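Local coordinates for protein nucleoporin NUP82 (Saccharomyces cerevisiae, PDB 3PBP) that forms a structural part of the nuclear pore complex, the N-terminal domain of the protein (the part in this chain) interacting with NUP116, at residues F27-N31 / G32-V36; V64-D67 / T68-V71; A438-N442 / K443-F447. The protein carries 1 engineered substitution. All blocks are in the same frame, centred on the assembly; numbering follows the deposited sequence.

Interaction 1 of 3, residues F27-N31 / G32-V36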
loop_
_atom_site.group_PDB
_atom_site.type_symbol
_atom_site.label_atom_id
_atom_site.label_comp_id
_atom_site.label_asym_id
_atom_site.label_seq_id
_atom_site.Cartn_x
_atom_site.Cartn_y
_atom_site.Cartn_z
ATOM N N PHE A 27 -24.309 4.214 2.465
ATOM C CA PHE A 27 -23.535 3.920 1.256
ATOM C C PHE A 27 -24.501 3.922 0.083
ATOM O O PHE A 27 -25.718 3.764 0.266
ATOM C CB PHE A 27 -22.905 2.535 1.342
ATOM C CG PHE A 27 -22.201 2.273 2.630
ATOM C CD1 PHE A 27 -20.897 2.746 2.838
ATOM C CD2 PHE A 27 -22.843 1.563 3.654
ATOM C CE1 PHE A 27 -20.240 2.515 4.045
ATOM C CE2 PHE A 27 -22.197 1.326 4.867
ATOM C CZ PHE A 27 -20.886 1.805 5.066
ATOM N N SER A 28 -23.970 4.112 -1.118
ATOM C CA SER A 28 -24.801 4.097 -2.306
ATOM C C SER A 28 -24.128 3.147 -3.266
ATOM O O SER A 28 -23.001 2.728 -3.045
ATOM C CB SER A 28 -24.957 5.489 -2.918
ATOM O OG SER A 28 -23.728 5.966 -3.415
ATOM N N SER A 29 -24.828 2.811 -4.336
ATOM C CA SER A 29 -24.333 1.847 -5.306
ATOM C C SER A 29 -24.972 2.130 -6.667
ATOM O O SER A 29 -25.977 2.847 -6.750
ATOM C CB SER A 29 -24.747 0.449 -4.834
ATOM O OG SER A 29 -23.717 -0.480 -5.047
ATOM N N GLN A 30 -24.408 1.550 -7.722
ATOM C CA GLN A 30 -24.939 1.718 -9.072
ATOM C C GLN A 30 -25.329 3.160 -9.419
ATOM O O GLN A 30 -26.503 3.485 -9.617
ATOM C CB GLN A 30 -26.133 0.782 -9.270
ATOM C CG GLN A 30 -25.812 -0.671 -8.958
ATOM C CD GLN A 30 -26.969 -1.622 -9.254
ATOM O OE1 GLN A 30 -28.102 -1.197 -9.518
ATOM N NE2 GLN A 30 -26.691 -2.915 -9.198
ATOM N N ASN A 31 -24.324 4.024 -9.483
ATOM C CA ASN A 31 -24.523 5.428 -9.816
ATOM C C ASN A 31 -25.502 6.179 -8.904
ATOM O O ASN A 31 -26.338 6.942 -9.384
ATOM C CB ASN A 31 -24.963 5.544 -11.274
ATOM C CG ASN A 31 -24.801 6.945 -11.815
ATOM O OD1 ASN A 31 -23.761 7.591 -11.624
ATOM N ND2 ASN A 31 -25.823 7.423 -12.507
ATOM N N GLY A 32 -25.365 5.964 -7.590
ATOM C CA GLY A 32 -26.207 6.618 -6.597
ATOM C C GLY A 32 -27.666 6.207 -6.665
ATOM O O GLY A 32 -28.564 6.902 -6.178
ATOM N N THR A 33 -27.893 5.046 -7.259
ATOM C CA THR A 33 -29.225 4.521 -7.458
ATOM C C THR A 33 -29.715 3.656 -6.301
ATOM O O THR A 33 -30.895 3.648 -6.006
ATOM C CB THR A 33 -29.256 3.761 -8.827
ATOM O OG1 THR A 33 -30.322 4.276 -9.628
ATOM C CG2 THR A 33 -29.408 2.244 -8.657
ATOM N N ARG A 34 -28.818 2.941 -5.629
ATOM C CA ARG A 34 -29.221 2.082 -4.505
ATOM C C ARG A 34 -28.627 2.624 -3.216
ATOM O O ARG A 34 -27.446 2.944 -3.173
ATOM C CB ARG A 34 -28.696 0.654 -4.662
ATOM C CG ARG A 34 -28.937 -0.046 -5.984
ATOM C CD ARG A 34 -27.779 -1.002 -6.174
ATOM N NE ARG A 34 -28.144 -2.410 -6.128
ATOM C CZ ARG A 34 -27.276 -3.384 -5.878
ATOM N NH1 ARG A 34 -26.006 -3.100 -5.634
ATOM N NH2 ARG A 34 -27.670 -4.647 -5.916
ATOM N N ILE A 35 -29.431 2.687 -2.161
ATOM C CA ILE A 35 -28.977 3.201 -0.871
ATOM C C ILE A 35 -28.931 2.132 0.220
ATOM O O ILE A 35 -29.846 1.315 0.322
ATOM C CB ILE A 35 -29.913 4.329 -0.386
ATOM C CG1 ILE A 35 -29.847 5.507 -1.355
ATOM C CG2 ILE A 35 -29.527 4.767 1.024
ATOM C CD1 ILE A 35 -30.935 6.526 -1.105
ATOM N N VAL A 36 -27.860 2.137 1.010
ATOM C CA VAL A 36 -27.726 1.216 2.136
ATOM C C VAL A 36 -27.555 2.103 3.365
ATOM O O VAL A 36 -26.736 3.025 3.373
ATOM C CB VAL A 36 -26.512 0.243 2.001
ATOM C CG1 VAL A 36 -26.382 -0.625 3.253
ATOM C CG2 VAL A 36 -26.718 -0.678 0.816
#

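Interaction 2 of 3, residues V64-D67 / T68-V71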
loop_
_atom_site.group_PDB
_atom_site.type_symbol
_atom_site.label_atom_id
_atom_site.label_comp_id
_atom_site.label_asym_id
_atom_site.label_seq_id
_atom_site.Cartn_x
_atom_site.Cartn_y
_atom_site.Cartn_z
ATOM N N VAL A 64 -23.261 -6.652 17.486
ATOM C CA VAL A 64 -23.775 -5.410 18.035
ATOM C C VAL A 64 -22.588 -4.478 17.834
ATOM O O VAL A 64 -21.478 -4.776 18.279
ATOM C CB VAL A 64 -24.105 -5.541 19.542
ATOM C CG1 VAL A 64 -24.381 -4.169 20.121
ATOM C CG2 VAL A 64 -25.313 -6.438 19.738
ATOM N N LEU A 65 -22.805 -3.368 17.144
ATOM C CA LEU A 65 -21.708 -2.445 16.884
ATOM C C LEU A 65 -21.458 -1.474 18.034
ATOM O O LEU A 65 -22.349 -1.232 18.853
ATOM C CB LEU A 65 -21.987 -1.636 15.606
ATOM C CG LEU A 65 -22.087 -2.374 14.273
ATOM C CD1 LEU A 65 -22.492 -1.384 13.189
ATOM C CD2 LEU A 65 -20.756 -3.045 13.941
ATOM N N ASP A 66 -20.233 -0.949 18.105
ATOM C CA ASP A 66 -19.868 0.065 19.094
ATOM C C ASP A 66 -19.139 1.114 18.263
ATOM O O ASP A 66 -18.713 0.814 17.149
ATOM C CB ASP A 66 -19.000 -0.515 20.236
ATOM C CG ASP A 66 -17.629 -0.998 19.781
ATOM O OD1 ASP A 66 -16.834 -0.175 19.279
ATOM O OD2 ASP A 66 -17.332 -2.207 19.952
ATOM N N ASP A 67 -19.007 2.336 18.765
ATOM C CA ASP A 67 -18.359 3.393 17.977
ATOM C C ASP A 67 -16.927 3.138 17.538
ATOM O O ASP A 67 -16.348 3.956 16.826
ATOM C CB ASP A 67 -18.410 4.729 18.720
ATOM C CG ASP A 67 -19.821 5.101 19.141
ATOM O OD1 ASP A 67 -20.761 4.811 18.361
ATOM O OD2 ASP A 67 -19.985 5.687 20.238
ATOM N N THR A 68 -16.361 2.011 17.963
ATOM C CA THR A 68 -14.993 1.649 17.605
ATOM C C THR A 68 -14.903 0.955 16.244
ATOM O O THR A 68 -13.841 0.935 15.611
ATOM C CB THR A 68 -14.377 0.726 18.685
ATOM O OG1 THR A 68 -14.131 1.497 19.864
ATOM C CG2 THR A 68 -13.056 0.107 18.206
ATOM N N PHE A 69 -16.016 0.384 15.803
ATOM C CA PHE A 69 -16.065 -0.312 14.526
ATOM C C PHE A 69 -16.043 0.628 13.325
ATOM O O PHE A 69 -16.525 1.756 13.395
ATOM C CB PHE A 69 -17.341 -1.162 14.426
ATOM C CG PHE A 69 -17.214 -2.528 15.010
ATOM C CD1 PHE A 69 -17.098 -2.707 16.384
ATOM C CD2 PHE A 69 -17.169 -3.641 14.184
ATOM C CE1 PHE A 69 -16.932 -3.988 16.927
ATOM C CE2 PHE A 69 -17.001 -4.930 14.715
ATOM C CZ PHE A 69 -16.881 -5.104 16.085
ATOM N N HIS A 70 -15.471 0.143 12.228
ATOM C CA HIS A 70 -15.446 0.870 10.960
ATOM C C HIS A 70 -16.253 -0.038 10.034
ATOM O O HIS A 70 -16.223 -1.271 10.195
ATOM C CB HIS A 70 -14.041 0.970 10.379
ATOM C CG HIS A 70 -13.103 1.832 11.163
ATOM N ND1 HIS A 70 -12.650 1.496 12.421
ATOM C CD2 HIS A 70 -12.471 2.983 10.833
ATOM C CE1 HIS A 70 -11.774 2.398 12.829
ATOM N NE2 HIS A 70 -11.648 3.311 11.884
ATOM N N VAL A 71 -17.004 0.538 9.101
ATOM C CA VAL A 71 -17.734 -0.309 8.157
ATOM C C VAL A 71 -17.559 0.273 6.760
ATOM O O VAL A 71 -17.677 1.490 6.555
ATOM C CB VAL A 71 -19.260 -0.449 8.491
ATOM C CG1 VAL A 71 -19.473 -0.613 9.978
ATOM C CG2 VAL A 71 -20.014 0.710 7.987
#

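Interaction 3 of 3, residues A438-N442 / K443-F447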
loop_
_atom_site.group_PDB
_atom_site.type_symbol
_atom_site.label_atom_id
_atom_site.label_comp_id
_atom_site.label_asym_id
_atom_site.label_seq_id
_atom_site.Cartn_x
_atom_site.Cartn_y
_atom_site.Cartn_z
ATOM N N ALA A 438 -24.731 12.939 0.374
ATOM C CA ALA A 438 -25.344 12.730 1.670
ATOM C C ALA A 438 -24.253 12.757 2.721
ATOM O O ALA A 438 -23.287 12.011 2.634
ATOM C CB ALA A 438 -26.070 11.396 1.700
ATOM N N LEU A 439 -24.394 13.641 3.700
ATOM C CA LEU A 439 -23.422 13.747 4.780
ATOM C C LEU A 439 -24.068 13.162 6.016
ATOM O O LEU A 439 -25.030 13.707 6.545
ATOM C CB LEU A 439 -23.048 15.207 5.028
ATOM C CG LEU A 439 -22.321 15.882 3.866
ATOM C CD1 LEU A 439 -22.005 17.329 4.217
ATOM C CD2 LEU A 439 -21.041 15.113 3.557
HETATM N N MSE A 440 -23.539 12.036 6.464
HETATM C CA MSE A 440 -24.074 11.362 7.631
HETATM C C MSE A 440 -23.164 11.521 8.834
HETATM O O MSE A 440 -21.944 11.478 8.709
HETATM C CB MSE A 440 -24.231 9.872 7.331
HETATM C CG MSE A 440 -24.710 9.016 8.505
HETATM SE SE MSE A 440 -26.632 9.072 8.757
HETATM C CE MSE A 440 -27.146 8.701 6.908
ATOM N N SER A 441 -23.765 11.706 10.002
ATOM C CA SER A 441 -23.014 11.829 11.247
ATOM C C SER A 441 -23.885 11.259 12.358
ATOM O O SER A 441 -25.067 10.970 12.154
ATOM C CB SER A 441 -22.656 13.291 11.552
ATOM O OG SER A 441 -23.797 14.039 11.923
ATOM N N ASN A 442 -23.289 11.070 13.525
ATOM C CA ASN A 442 -24.019 10.545 14.665
ATOM C C ASN A 442 -25.361 11.252 14.795
ATOM O O ASN A 442 -26.416 10.625 14.756
ATOM C CB ASN A 442 -23.203 10.769 15.940
ATOM C CG ASN A 442 -22.373 12.061 15.890
ATOM O OD1 ASN A 442 -22.870 13.138 15.536
ATOM N ND2 ASN A 442 -21.099 11.952 16.254
ATOM N N LYS A 443 -25.291 12.575 14.908
ATOM C CA LYS A 443 -26.447 13.436 15.104
ATOM C C LYS A 443 -27.204 13.911 13.880
ATOM O O LYS A 443 -28.371 14.290 13.997
ATOM C CB LYS A 443 -26.030 14.682 15.905
ATOM C CG LYS A 443 -25.471 14.409 17.303
ATOM C CD LYS A 443 -25.051 15.701 18.006
ATOM C CE LYS A 443 -24.589 15.433 19.435
ATOM N NZ LYS A 443 -24.197 16.685 20.154
ATOM N N THR A 444 -26.578 13.906 12.708
ATOM C CA THR A 444 -27.282 14.429 11.544
ATOM C C THR A 444 -27.275 13.562 10.285
ATOM O O THR A 444 -26.707 12.476 10.255
ATOM C CB THR A 444 -26.729 15.850 11.191
ATOM O OG1 THR A 444 -26.574 16.612 12.392
ATOM C CG2 THR A 444 -27.689 16.609 10.282
ATOM N N LEU A 445 -27.956 14.068 9.262
ATOM C CA LEU A 445 -28.067 13.456 7.950
ATOM C C LEU A 445 -28.450 14.595 7.017
ATOM O O LEU A 445 -29.617 14.966 6.922
ATOM C CB LEU A 445 -29.148 12.377 7.927
ATOM C CG LEU A 445 -29.504 11.888 6.517
ATOM C CD1 LEU A 445 -28.243 11.586 5.715
ATOM C CD2 LEU A 445 -30.383 10.661 6.628
ATOM N N THR A 446 -27.450 15.153 6.342
ATOM C CA THR A 446 -27.645 16.267 5.427
ATOM C C THR A 446 -27.489 15.847 3.978
ATOM O O THR A 446 -26.852 14.844 3.684
ATOM C CB THR A 446 -26.623 17.361 5.707
ATOM O OG1 THR A 446 -26.732 17.764 7.074
ATOM C CG2 THR A 446 -26.853 18.559 4.807
ATOM N N PHE A 447 -28.076 16.619 3.074
ATOM C CA PHE A 447 -27.974 16.344 1.648
ATOM C C PHE A 447 -27.585 17.652 0.982
ATOM O O PHE A 447 -28.022 18.717 1.410
ATOM C CB PHE A 447 -29.310 15.831 1.087
ATOM C CG PHE A 447 -29.726 14.496 1.643
ATOM C CD1 PHE A 447 -30.219 14.388 2.938
ATOM C CD2 PHE A 447 -29.567 13.338 0.897
ATOM C CE1 PHE A 447 -30.542 13.145 3.483
ATOM C CE2 PHE A 447 -29.888 12.090 1.436
ATOM C CZ PHE A 447 -30.374 11.997 2.731
#

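Interaction 1 of 3, residues F27-N31 / G32-V36
Arg34 lies across Gln30 and beside Ser29 where two antiparallel strands meet at a tight turn. Its CB is 4.0 Å from Ser29 CB, as expected for cross-strand partners whose side chains leave the same face of the sheet. CG passes the amide end of Gln30, and CD continues along that side chain while also facing Ser29 CB. A bend at chi3 (113°) then swings the head over, and the guanidinium and the Gln30 amide stack with their planes only 4° apart. Gln30 NE2 sits 3.3 Å above the guanidinium plane of Arg34, over its centre; the contact is a stack and not a hydrogen bond, NE and NE2 both being donors. NH1 ends 3.5 Å from Ser29 OG, whose main partner is Ser76 O. The charge itself faces Trp95 in a cation-pi contact and makes a long, weak ion pair with Asp78.

A long, flat-headed arginine suits this place because its methylenes pack while its head stacks. Further along the same face, Phe27 CD2 rests 4.2 Å from Val36 CG1, with the backbones paired through Val36 N to Phe27 O (2.8 Å) and Phe27 N to Val36 O. At the turn, Ser29 O accepts from both Arg34 N (3.1 Å) and Thr33 N (3.0 Å). Asn31 and Gly32 take the positive phi values of the type I' turn, a conformation these two residues tolerate well. The whole is a beta hairpin joining strands 24-29 and 34-39 of a beta-propeller blade.

Interaction 2 of 3, residues V64-D67 / T68-V71
Asp66 and Phe69 close a type I beta turn, and their backbone hydrogen bond, Phe69 N to Asp66 O at 3.0 Å, is nearly straight (166°). The donor stands above the carbonyl plane, away from the lone-pair directions. A second polar contact comes from the Asp66 side chain: OD1 lies 2.6 Å from Thr68 N, as in an Asx turn, although the modelled place of OD1 is doubtful. CG is set between the backbone N and the carbonyl carbon (chi1 66°), which brings the carboxylate alongside the turn.

The other carboxylate oxygen meets an aromatic ring. OD2 comes to the edge of Phe69, 3.5 Å from CE1 and near the ring plane, with the carboxylate and ring planes 71° apart; a negative oxygen at the weakly positive rim is probably favourable, and a short acidic side chain suits the position chiefly for that reason. With an alanine here, the edge of Phe69 is likely to be left without its carboxylate, and Thr68 N without the acceptor that OD1 appears to offer.

The apolar contacts gather beneath the turn. Leu65 CD2 approaches Phe69 CD2 at 3.6 Å, the two side chains crossing at about a right angle, and Leu65 CD1 lies a looser 4.5 Å from Val71 CG1. Leu65 and Val71 both pack on Leu82 of the neighbouring strand, a place that suits branched aliphatic side chains. Polar ties to other parts of the chain run from Leu65 N to Asn41 and from Phe69 O to Tyr25. The turn belongs to the connection that leaves the last strand of one propeller blade, 55-58, and enters the first strand of the next, 70-73.

Interaction 3 of 3, residues A438-N442 / K443-F447
Met440, a selenomethionine in this crystal, and Leu445 lead the apolar packing: CE of the former reaches CD1 of the latter at 3.3 Å, with CD2 a little farther off. CG of Met440 is anti to its backbone N (chi1 176°), and bends at the next two torsions bring the methyl against Leu445; a flexible, unbranched chain can make that turn. On the same face Ala438 CB lies 3.9 Å from Phe447 CE2, the small methyl fitting beside a broad ring that also meets Phe13 edge-to-face.

Backbone bonds join the strands. Leu439 N donates to Thr446 O at 2.7 Å, and Thr446 N returns to Leu439 O at 2.8 Å, making the hydrogen-bonded pair of a beta hairpin between strands 434-440 and 445-449. Nearer the loop, Ser441 N gives a bond to Thr444 O, while Thr444 N makes only a weak one to Ser441 O. This hairpin belongs to the last blade of the propeller, and Ala438 and Met440 reach across to Ile26 in the first, where the ring of blades closes.

Polar side chains finish the loop. Thr444 N is taken by Ser441 OG at 2.9 Å; a serine hydroxyl is short enough to serve here. Asn442 OD1 accepts from Lys443 N at 2.6 Å, in the carbonyl plane and on a lone pair, while the lysine chain extends alongside.

In the fold
Interactions 1 and 3 are both hairpin turns within blades, whereas interaction 2 is the bend between blades. Interaction 1 is buried along strand 34-36, with Gln30 and Asn31 exposed; interaction 3 is buried along 438-440, its partner strand less covered and its loop exposed from Asn442 to Thr444. Interaction 2 buries Leu65, Phe69 and Val71 beneath an exposed Asp67 and Thr68. Chemistry follows place: a flat stacked pair beside Trp95 in 27-36, a carboxylate at a ring edge in 64-71, and hydroxyl and amide acceptors in 438-447. Interactions 1 and 2 touch, Phe27 CZ lying 3.2 Å from Val71 CG2. Interactions 1 and 3 do not, their nearest atoms about 6 Å apart, though their strands flank the first-to-last blade seam.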